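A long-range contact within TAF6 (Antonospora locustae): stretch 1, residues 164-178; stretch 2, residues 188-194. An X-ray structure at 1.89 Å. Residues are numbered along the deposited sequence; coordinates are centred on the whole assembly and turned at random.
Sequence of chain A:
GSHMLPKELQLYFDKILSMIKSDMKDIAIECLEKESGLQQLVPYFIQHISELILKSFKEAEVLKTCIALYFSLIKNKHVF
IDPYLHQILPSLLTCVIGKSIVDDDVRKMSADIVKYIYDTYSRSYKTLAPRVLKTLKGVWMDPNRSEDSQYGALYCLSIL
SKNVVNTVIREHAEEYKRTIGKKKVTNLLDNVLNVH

Stretch 1, residues 164-178: VVNTVIREHAEEYKR
Stretch 2, residues 188-194: LLDNVLN

Two leucines one helical turn apart, Leu189 and Leu193, are the knobs of this contact. Leu189 (chi1 t, chi2 p) points toward the other helix and sits among Ile169, Ala173, Tyr176 and Lys177; its CD1 lies 3.5 Å from Ile169 CG2, and its CD2 lies 4.2 Å from Tyr176 CD2, approaching the ring obliquely. Leu193 leaves its backbone sideways, but its m,t rotamer brings the end into the hole formed by Val165, Ile169, Arg170 and Ala173, with CD1 3.6 Å from Ala173 CB and CD2 3.9 Å from Ile169 CG2. Ala173 thus serves both pockets, its short side chain also meeting Leu189 at 3.9 Å from CB to CD1. Ile169 (m,t) does the same with a longer reach, and its CD1 extends to 4.2 Å from Val192 CG1. Beyond it, two t valines close the apolar strip, Val165 CG1 to Val192 CG1 at 3.9 Å.

The backbones that carry these residues are helices running at 135° between their N-to-C directions, nearer antiparallel than parallel, with axes 10.8 Å apart at closest approach. Register follows from three pairs: Val165 CA to Val192 CA at 7.8 Å, Arg170 CA to Leu193 CA at 7.2 Å, and Ala173 CA to Leu189 CA at 7.3 Å. Residues 165-169 form a wider pi-type turn, marked by Arg170 N bonding to Val165 O at 2.9 Å.

No hydrogen bond crosses the interface; charge enters at its margins. Arg170 lays one guanidinium face over Leu193, CZ to CD2 at 4.0 Å, while its NE donates to Asn166 OD1 at 3.0 Å. At the other end, the extended Lys177 (m,t,t,t) covers Leu189, CE to CD2 at 3.8 Å, and its NZ forms salt bridges to Asp190 OD1 at 3.5 Å across the helices and to Glu174 OE2 at 3.3 Å within its own.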

ATOM      1  N   VAL A 164      13.931  10.797  -6.287  1.00 27.65           N
ATOM      2  CA  VAL A 164      12.713  10.510  -7.046  1.00 24.93           C
ATOM      3  C   VAL A 164      12.016  11.853  -7.367  1.00 28.14           C
ATOM      4  O   VAL A 164      11.562  12.059  -8.495  1.00 29.18           O
ATOM      5  CB  VAL A 164      11.777   9.504  -6.317  1.00 27.14           C
ATOM      6  CG1 VAL A 164      10.407   9.440  -6.987  1.00 26.34           C
ATOM      7  CG2 VAL A 164      12.404   8.104  -6.239  1.00 26.21           C
ATOM      8  N   VAL A 165      11.948  12.770  -6.394  1.00 25.37           N
ATOM      9  CA  VAL A 165      11.370  14.105  -6.618  1.00 26.28           C
ATOM     10  C   VAL A 165      12.129  14.778  -7.782  1.00 32.60           C
ATOM     11  O   VAL A 165      11.510  15.273  -8.719  1.00 33.76           O
ATOM     12  CB  VAL A 165      11.380  14.988  -5.328  1.00 29.62           C
ATOM     13  CG1 VAL A 165      11.021  16.448  -5.623  1.00 30.61           C
ATOM     14  CG2 VAL A 165      10.440  14.423  -4.268  1.00 28.27           C
ATOM     15  N   ASN A 166      13.461  14.726  -7.741  1.00 31.21           N
ATOM     16  CA  ASN A 166      14.325  15.358  -8.744  1.00 33.28           C
ATOM     17  C   ASN A 166      14.348  14.682 -10.094  1.00 39.91           C
ATOM     18  O   ASN A 166      14.405  15.372 -11.110  1.00 43.48           O
ATOM     19  CB  ASN A 166      15.730  15.588  -8.182  1.00 35.55           C
ATOM     20  CG  ASN A 166      15.770  16.656  -7.122  1.00 54.99           C
ATOM     21  OD1 ASN A 166      15.057  17.665  -7.186  1.00 48.05           O
ATOM     22  ND2 ASN A 166      16.612  16.463  -6.121  1.00 51.33           N
ATOM     23  N   THR A 167      14.308  13.351 -10.131  1.00 35.90           N
ATOM     24  CA  THR A 167      14.284  12.675 -11.415  1.00 36.72           C
ATOM     25  C   THR A 167      12.847  12.692 -11.935  1.00 41.78           C
ATOM     26  O   THR A 167      12.495  13.632 -12.643  1.00 45.47           O
ATOM     27  CB  THR A 167      15.047  11.344 -11.408  1.00 42.87           C
ATOM     28  OG1 THR A 167      14.523  10.485 -10.394  1.00 40.48           O
ATOM     29  CG2 THR A 167      16.544  11.533 -11.205  1.00 42.67           C
ATOM     30  N   VAL A 168      12.000  11.790 -11.441  1.00 33.49           N
ATOM     31  CA  VAL A 168      10.593  11.568 -11.813  1.00 31.70           C
ATOM     32  C   VAL A 168       9.671  12.809 -11.796  1.00 32.14           C
ATOM     33  O   VAL A 168       9.071  13.136 -12.817  1.00 32.85           O
ATOM     34  CB  VAL A 168       9.965  10.348 -11.060  1.00 33.30           C
ATOM     35  CG1 VAL A 168       8.600   9.980 -11.630  1.00 32.15           C
ATOM     36  CG2 VAL A 168      10.893   9.128 -11.078  1.00 32.62           C
ATOM     37  N   ILE A 169       9.514  13.458 -10.653  1.00 25.68           N
ATOM     38  CA  ILE A 169       8.585  14.587 -10.537  1.00 25.36           C
ATOM     39  C   ILE A 169       9.006  15.827 -11.322  1.00 32.98           C
ATOM     40  O   ILE A 169       8.237  16.304 -12.176  1.00 33.03           O
ATOM     41  CB  ILE A 169       8.236  14.861  -9.048  1.00 26.37           C
ATOM     42  CG1 ILE A 169       7.650  13.572  -8.409  1.00 24.49           C
ATOM     43  CG2 ILE A 169       7.268  16.035  -8.932  1.00 25.83           C
ATOM     44  CD1 ILE A 169       7.415  13.697  -6.938  1.00 27.69           C
ATOM     45  N   ARG A 170      10.228  16.329 -11.054  1.00 32.43           N
ATOM     46  CA  ARG A 170      10.798  17.502 -11.732  1.00 34.43           C
ATOM     47  C   ARG A 170      10.801  17.358 -13.271  1.00 41.32           C
ATOM     48  O   ARG A 170      10.422  18.300 -13.969  1.00 41.85           O
ATOM     49  CB  ARG A 170      12.207  17.807 -11.188  1.00 37.63           C
ATOM     50  CG  ARG A 170      12.649  19.253 -11.392  1.00 56.05           C
ATOM     51  CD  ARG A 170      13.888  19.635 -10.581  1.00 65.31           C
ATOM     52  NE  ARG A 170      13.680  19.562  -9.128  1.00 65.96           N
ATOM     53  CZ  ARG A 170      13.056  20.489  -8.405  1.00 73.05           C
ATOM     54  NH1 ARG A 170      12.545  21.566  -8.989  1.00 59.79           N
ATOM     55  NH2 ARG A 170      12.922  20.336  -7.095  1.00 54.39           N
ATOM     56  N   GLU A 171      11.166  16.172 -13.782  1.00 39.09           N
ATOM     57  CA  GLU A 171      11.216  15.867 -15.219  1.00 40.95           C
ATOM     58  C   GLU A 171       9.862  15.920 -15.926  1.00 44.01           C
ATOM     59  O   GLU A 171       9.820  16.255 -17.104  1.00 45.37           O
ATOM     60  CB  GLU A 171      11.838  14.477 -15.446  1.00 42.41           C
ATOM     61  CG  GLU A 171      13.321  14.510 -15.769  1.00 59.65           C
ATOM     62  CD  GLU A 171      13.621  14.671 -17.246  1.00 91.83           C
ATOM     63  OE1 GLU A 171      13.535  13.662 -17.983  1.00 86.88           O
ATOM     64  OE2 GLU A 171      13.933  15.808 -17.669  1.00 94.86           O
ATOM     65  N   HIS A 172       8.767  15.549 -15.235  1.00 37.98           N
ATOM     66  CA  HIS A 172       7.439  15.467 -15.851  1.00 36.87           C
ATOM     67  C   HIS A 172       6.432  16.535 -15.430  1.00 34.35           C
ATOM     68  O   HIS A 172       5.315  16.543 -15.953  1.00 32.67           O
ATOM     69  CB  HIS A 172       6.847  14.072 -15.606  1.00 36.96           C
ATOM     70  CG  HIS A 172       7.608  12.952 -16.248  1.00 41.28           C
ATOM     71  ND1 HIS A 172       8.459  12.144 -15.512  1.00 42.54           N
ATOM     72  CD2 HIS A 172       7.599  12.523 -17.532  1.00 44.21           C
ATOM     73  CE1 HIS A 172       8.936  11.249 -16.366  1.00 42.30           C
ATOM     74  NE2 HIS A 172       8.442  11.432 -17.591  1.00 43.90           N
ATOM     75  N   ALA A 173       6.793  17.400 -14.475  1.00 30.15           N
ATOM     76  CA  ALA A 173       5.905  18.430 -13.930  1.00 30.18           C
ATOM     77  C   ALA A 173       5.273  19.336 -14.974  1.00 35.99           C
ATOM     78  O   ALA A 173       4.058  19.532 -14.948  1.00 35.48           O
ATOM     79  CB  ALA A 173       6.634  19.272 -12.888  1.00 30.60           C
ATOM     80  N   GLU A 174       6.089  19.890 -15.880  1.00 35.30           N
ATOM     81  CA  GLU A 174       5.580  20.794 -16.915  1.00 36.77           C
ATOM     82  C   GLU A 174       4.616  20.097 -17.893  1.00 38.96           C
ATOM     83  O   GLU A 174       3.581  20.675 -18.227  1.00 37.87           O
ATOM     84  CB  GLU A 174       6.703  21.583 -17.602  1.00 39.76           C
ATOM     85  CG  GLU A 174       7.376  22.612 -16.700  1.00 52.64           C
ATOM     86  CD  GLU A 174       6.483  23.525 -15.867  1.00 76.59           C
ATOM     87  OE1 GLU A 174       5.579  24.177 -16.438  1.00 57.49           O
ATOM     88  OE2 GLU A 174       6.689  23.580 -14.632  1.00 77.44           O
ATOM     89  N   GLU A 175       4.896  18.825 -18.263  1.00 35.83           N
ATOM     90  CA  GLU A 175       4.000  18.051 -19.130  1.00 35.71           C
ATOM     91  C   GLU A 175       2.670  17.793 -18.413  1.00 36.55           C
ATOM     92  O   GLU A 175       1.617  17.945 -19.026  1.00 36.72           O
ATOM     93  CB  GLU A 175       4.645  16.735 -19.601  1.00 36.87           C
ATOM     94  CG  GLU A 175       3.756  15.914 -20.533  1.00 39.23           C
ATOM     95  CD  GLU A 175       4.259  14.567 -21.016  1.00 61.33           C
ATOM     96  OE1 GLU A 175       5.362  14.142 -20.602  1.00 64.76           O
ATOM     97  OE2 GLU A 175       3.524  13.918 -21.797  1.00 54.45           O
ATOM     98  N   TYR A 176       2.712  17.447 -17.117  1.00 30.83           N
ATOM     99  CA  TYR A 176       1.482  17.221 -16.362  1.00 29.95           C
ATOM    100  C   TYR A 176       0.601  18.481 -16.375  1.00 34.07           C
ATOM    101  O   TYR A 176      -0.586  18.412 -16.710  1.00 33.26           O
ATOM    102  CB  TYR A 176       1.758  16.781 -14.897  1.00 29.31           C
ATOM    103  CG  TYR A 176       0.437  16.547 -14.204  1.00 30.14           C
ATOM    104  CD1 TYR A 176      -0.250  15.346 -14.369  1.00 30.88           C
ATOM    105  CD2 TYR A 176      -0.223  17.590 -13.550  1.00 30.96           C
ATOM    106  CE1 TYR A 176      -1.523  15.166 -13.841  1.00 32.78           C
ATOM    107  CE2 TYR A 176      -1.515  17.434 -13.062  1.00 31.63           C
ATOM    108  CZ  TYR A 176      -2.173  16.230 -13.238  1.00 35.17           C
ATOM    109  OH  TYR A 176      -3.442  16.061 -12.747  1.00 35.91           O
ATOM    110  N   LYS A 177       1.199  19.619 -16.005  1.00 31.08           N
ATOM    111  CA  LYS A 177       0.513  20.899 -15.925  1.00 33.18           C
ATOM    112  C   LYS A 177      -0.097  21.312 -17.249  1.00 41.08           C
ATOM    113  O   LYS A 177      -1.231  21.778 -17.263  1.00 43.06           O
ATOM    114  CB  LYS A 177       1.442  21.989 -15.383  1.00 35.42           C
ATOM    115  CG  LYS A 177       1.802  21.805 -13.903  1.00 34.78           C
ATOM    116  CD  LYS A 177       2.529  23.048 -13.408  1.00 46.23           C
ATOM    117  CE  LYS A 177       3.509  22.770 -12.308  1.00 61.27           C
ATOM    118  NZ  LYS A 177       4.482  23.884 -12.165  1.00 75.79           N
ATOM    119  N   ARG A 178       0.632  21.089 -18.357  1.00 38.69           N
ATOM    120  CA  ARG A 178       0.205  21.454 -19.710  1.00 40.49           C
ATOM    121  C   ARG A 178      -0.908  20.570 -20.267  1.00 44.89           C
ATOM    122  O   ARG A 178      -1.833  21.083 -20.908  1.00 45.71           O
ATOM    123  CB  ARG A 178       1.422  21.440 -20.657  1.00 40.08           C
ATOM    124  CG  ARG A 178       1.126  21.921 -22.081  1.00 48.97           C
ATOM    125  CD  ARG A 178       2.347  21.873 -22.980  1.00 52.07           C
ATOM    126  NE  ARG A 178       2.935  20.533 -23.096  1.00 53.80           N
ATOM    127  CZ  ARG A 178       2.499  19.578 -23.912  1.00 60.06           C
ATOM    128  NH1 ARG A 178       1.423  19.775 -24.664  1.00 51.33           N
ATOM    129  NH2 ARG A 178       3.118  18.410 -23.962  1.00 47.20           N
ATOM    130  N   LEU A 188      -0.613  19.956  -5.216  1.00 27.74           N
ATOM    131  CA  LEU A 188       0.371  19.092  -4.560  1.00 25.81           C
ATOM    132  C   LEU A 188       1.739  19.277  -5.232  1.00 27.38           C
ATOM    133  O   LEU A 188       2.748  19.434  -4.556  1.00 26.34           O
ATOM    134  CB  LEU A 188      -0.060  17.601  -4.665  1.00 24.57           C
ATOM    135  CG  LEU A 188       0.947  16.554  -4.138  1.00 27.81           C
ATOM    136  CD1 LEU A 188       1.287  16.774  -2.636  1.00 27.47           C
ATOM    137  CD2 LEU A 188       0.422  15.130  -4.361  1.00 27.06           C
ATOM    138  N   LEU A 189       1.753  19.257  -6.560  1.00 24.37           N
ATOM    139  CA  LEU A 189       2.941  19.408  -7.384  1.00 24.15           C
ATOM    140  C   LEU A 189       3.679  20.698  -7.034  1.00 30.53           C
ATOM    141  O   LEU A 189       4.880  20.640  -6.771  1.00 30.16           O
ATOM    142  CB  LEU A 189       2.526  19.357  -8.865  1.00 25.95           C
ATOM    143  CG  LEU A 189       3.621  19.320  -9.941  1.00 30.74           C
ATOM    144  CD1 LEU A 189       4.606  18.183  -9.690  1.00 28.69           C
ATOM    145  CD2 LEU A 189       2.996  19.118 -11.332  1.00 32.23           C
ATOM    146  N   ASP A 190       2.955  21.841  -6.953  1.00 29.96           N
ATOM    147  CA  ASP A 190       3.544  23.142  -6.596  1.00 30.90           C
ATOM    148  C   ASP A 190       4.184  23.105  -5.193  1.00 35.20           C
ATOM    149  O   ASP A 190       5.280  23.640  -5.017  1.00 35.02           O
ATOM    150  CB  ASP A 190       2.502  24.263  -6.707  1.00 33.52           C
ATOM    151  CG  ASP A 190       2.157  24.716  -8.122  1.00 45.72           C
ATOM    152  OD1 ASP A 190       2.929  24.398  -9.060  1.00 46.65           O
ATOM    153  OD2 ASP A 190       1.135  25.420  -8.287  1.00 50.09           O
ATOM    154  N   ASN A 191       3.535  22.425  -4.216  1.00 31.26           N
ATOM    155  CA  ASN A 191       4.068  22.282  -2.853  1.00 30.86           C
ATOM    156  C   ASN A 191       5.335  21.412  -2.829  1.00 32.76           C
ATOM    157  O   ASN A 191       6.307  21.760  -2.161  1.00 32.75           O
ATOM    158  CB  ASN A 191       2.997  21.696  -1.905  1.00 32.75           C
ATOM    159  CG  ASN A 191       1.813  22.614  -1.675  1.00 50.97           C
ATOM    160  OD1 ASN A 191       1.889  23.825  -1.855  1.00 45.65           O
ATOM    161  ND2 ASN A 191       0.692  22.058  -1.246  1.00 46.71           N
ATOM    162  N   VAL A 192       5.334  20.298  -3.579  1.00 26.20           N
ATOM    163  CA  VAL A 192       6.477  19.373  -3.632  1.00 25.71           C
ATOM    164  C   VAL A 192       7.716  20.042  -4.234  1.00 29.47           C
ATOM    165  O   VAL A 192       8.807  19.898  -3.700  1.00 28.80           O
ATOM    166  CB  VAL A 192       6.092  18.074  -4.397  1.00 29.50           C
ATOM    167  CG1 VAL A 192       7.316  17.190  -4.687  1.00 29.11           C
ATOM    168  CG2 VAL A 192       5.039  17.296  -3.617  1.00 28.35           C
ATOM    169  N   LEU A 193       7.541  20.751  -5.346  1.00 29.11           N
ATOM    170  CA  LEU A 193       8.636  21.392  -6.059  1.00 31.18           C
ATOM    171  C   LEU A 193       9.221  22.640  -5.398  1.00 38.33           C
ATOM    172  O   LEU A 193      10.320  23.071  -5.769  1.00 40.17           O
ATOM    173  CB  LEU A 193       8.254  21.638  -7.512  1.00 32.03           C
ATOM    174  CG  LEU A 193       7.992  20.351  -8.338  1.00 36.85           C
ATOM    175  CD1 LEU A 193       7.616  20.696  -9.724  1.00 38.69           C
ATOM    176  CD2 LEU A 193       9.219  19.404  -8.335  1.00 39.22           C
ATOM    177  N   ASN A 194       8.499  23.221  -4.441  1.00 35.41           N
ATOM    178  CA  ASN A 194       8.980  24.389  -3.689  1.00 36.43           C
ATOM    179  C   ASN A 194      10.003  24.001  -2.602  1.00 38.92           C
ATOM    180  O   ASN A 194      10.783  24.840  -2.158  1.00 39.58           O
ATOM    181  CB  ASN A 194       7.811  25.210  -3.145  1.00 39.91           C
ATOM    182  CG  ASN A 194       7.032  25.950  -4.215  1.00 70.21           C
ATOM    183  OD1 ASN A 194       7.556  26.319  -5.273  1.00 59.24           O
ATOM    184  ND2 ASN A 194       5.743  26.157  -3.978  1.00 67.16           N
TER